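Local coordinates for cysteine synthase (Helicobacter pylori, PDB 6AHI), which uses pyridoxal 5'-phosphate to make cystathionine or L-cysteine from O-acetyl-L-serine, working as a homodimer, at residues Asn260-Gly265 against Thr290-Val295. Residues are numbered along the deposited sequence; the frame is centred on the assembly and turned at random.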
loop_
_atom_site.group_PDB
_atom_site.type_symbol
_atom_site.label_atom_id
_atom_site.label_comp_id
_atom_site.label_asym_id
_atom_site.label_seq_id
_atom_site.Cartn_x
_atom_site.Cartn_y
_atom_site.Cartn_z
ATOM N N ASN A 260 11.907 -6.283 9.715
ATOM C CA ASN A 260 11.998 -4.895 9.291
ATOM C C ASN A 260 10.624 -4.236 9.111
ATOM O O ASN A 260 10.571 -3.013 8.871
ATOM C CB ASN A 260 12.825 -4.767 8.005
ATOM C CG ASN A 260 14.141 -5.506 8.129
ATOM O OD1 ASN A 260 14.373 -6.494 7.443
ATOM N ND2 ASN A 260 15.001 -5.051 9.021
ATOM N N GLY A 261 9.549 -5.021 9.132
ATOM C CA GLY A 261 8.186 -4.514 8.868
ATOM C C GLY A 261 7.945 -4.116 7.420
ATOM O O GLY A 261 7.005 -3.378 7.144
ATOM N N LEU A 262 8.757 -4.641 6.500
ATOM C CA LEU A 262 8.591 -4.400 5.085
ATOM C C LEU A 262 7.718 -5.521 4.500
ATOM O O LEU A 262 8.070 -6.700 4.582
ATOM C CB LEU A 262 9.963 -4.340 4.416
ATOM C CG LEU A 262 10.721 -3.034 4.603
ATOM C CD1 LEU A 262 12.218 -3.233 4.422
ATOM C CD2 LEU A 262 10.209 -1.953 3.657
ATOM N N LEU A 263 6.583 -5.136 3.913
ATOM C CA LEU A 263 5.639 -6.071 3.336
ATOM C C LEU A 263 5.762 -6.051 1.809
ATOM O O LEU A 263 4.970 -5.409 1.098
ATOM C CB LEU A 263 4.232 -5.691 3.800
ATOM C CG LEU A 263 4.040 -5.725 5.314
ATOM C CD1 LEU A 263 2.710 -5.109 5.677
ATOM C CD2 LEU A 263 4.131 -7.167 5.828
ATOM N N VAL A 264 6.785 -6.749 1.315
ATOM C CA VAL A 264 7.186 -6.667 -0.073
ATOM C C VAL A 264 7.041 -8.033 -0.736
ATOM O O VAL A 264 6.990 -9.057 -0.072
ATOM C CB VAL A 264 8.616 -6.140 -0.210
ATOM C CG1 VAL A 264 8.696 -4.668 0.172
ATOM C CG2 VAL A 264 9.603 -6.979 0.585
ATOM N N GLY A 265 6.961 -8.025 -2.073
ATOM C CA GLY A 265 6.794 -9.270 -2.849
ATOM C C GLY A 265 8.051 -10.129 -2.844
ATOM O O GLY A 265 9.121 -9.712 -2.417
ATOM N N THR A 290 19.609 -1.338 -4.134
ATOM C CA THR A 290 18.648 -2.270 -4.763
ATOM C C THR A 290 17.261 -1.597 -4.846
ATOM O O THR A 290 17.044 -0.518 -4.361
ATOM C CB THR A 290 18.689 -3.637 -4.065
ATOM O OG1 THR A 290 17.962 -4.616 -4.822
ATOM C CG2 THR A 290 18.109 -3.581 -2.674
ATOM N N ILE A 291 16.317 -2.286 -5.483
ATOM C CA ILE A 291 14.966 -1.830 -5.663
ATOM C C ILE A 291 14.047 -2.945 -5.178
ATOM O O ILE A 291 14.234 -4.104 -5.582
ATOM C CB ILE A 291 14.678 -1.481 -7.141
ATOM C CG1 ILE A 291 15.558 -0.327 -7.626
ATOM C CG2 ILE A 291 13.200 -1.169 -7.355
ATOM C CD1 ILE A 291 15.747 -0.364 -9.098
ATOM N N PHE A 292 13.061 -2.579 -4.362
ATOM C CA PHE A 292 11.975 -3.453 -3.960
ATOM C C PHE A 292 10.760 -3.151 -4.825
ATOM O O PHE A 292 10.088 -2.150 -4.599
ATOM C CB PHE A 292 11.642 -3.265 -2.476
ATOM C CG PHE A 292 12.690 -3.759 -1.518
ATOM C CD1 PHE A 292 13.813 -4.423 -1.966
ATOM C CD2 PHE A 292 12.546 -3.565 -0.153
ATOM C CE1 PHE A 292 14.763 -4.898 -1.083
ATOM C CE2 PHE A 292 13.509 -4.018 0.736
ATOM C CZ PHE A 292 14.610 -4.702 0.276
ATOM N N PRO A 293 10.450 -3.978 -5.843
ATOM C CA PRO A 293 9.454 -3.595 -6.846
ATOM C C PRO A 293 7.974 -3.485 -6.437
ATOM O O PRO A 293 7.314 -2.596 -6.929
ATOM C CB PRO A 293 9.640 -4.643 -7.957
ATOM C CG PRO A 293 11.038 -5.150 -7.766
ATOM C CD PRO A 293 11.206 -5.163 -6.261
ATOM N N ASP A 294 7.453 -4.352 -5.563
ATOM C CA ASP A 294 6.005 -4.364 -5.339
ATOM C C ASP A 294 5.655 -4.871 -3.939
ATOM O O ASP A 294 6.494 -5.384 -3.231
ATOM C CB ASP A 294 5.303 -5.121 -6.471
ATOM C CG ASP A 294 5.175 -6.630 -6.348
ATOM O OD1 ASP A 294 6.002 -7.252 -5.638
ATOM O OD2 ASP A 294 4.271 -7.193 -7.054
ATOM N N VAL A 295 4.367 -4.713 -3.598
ATOM C CA VAL A 295 3.789 -5.015 -2.308
ATOM C C VAL A 295 3.463 -6.502 -2.192
ATOM O O VAL A 295 3.052 -7.137 -3.172
ATOM C CB VAL A 295 2.508 -4.194 -2.043
ATOM C CG1 VAL A 295 2.777 -2.719 -1.996
ATOM C CG2 VAL A 295 1.390 -4.499 -3.030
#
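V264 and V295 form a single beta bridge, their CA atoms 4.4 Å apart, where segments 262-265 and 292-295 run at 83° to each other. One direct hydrogen bond fastens the crossing: G265 N donates to D294 O over 2.9 Å, nearly straight at hydrogen (160°) but reaching the oxygen from above the carbonyl plane. V264 CA lies 3.5 Å from the same D294 O, a CA-H...O contact that adds a second, weaker approach to that oxygen.

Beside this polar junction the apolar side chains close on F292, whose ring is met from two directions. L262 brings CD1 to the ring edge, in its plane, 4.0 Å from CE2, and the two side chains cross at about a right angle. V264 touches CD2 obliquely with CG1, the methyl set anti to its own carbonyl carbon (chi1 -70°). F17 and F19 of strand 16-19 and L36 of strand 31-36 also pack on L262, while M7 of the second subunit covers it from across the dimer.

The D294 carboxylate lies against the glycine. Its OD1 packs 3.5 Å from G265 CA, at the N-cap of helix 266-281, whereas OD2 is hydrogen-bonded to Y299 OH and N76 ND2, the latter from a probable cofactor-binding residue. S267, another probable cofactor ligand, is close by. The contact thus illustrates how a PLP fold-type II enzyme joins the carboxyl end of a central parallel strand to a helix N-terminus, beside the probable cofactor site.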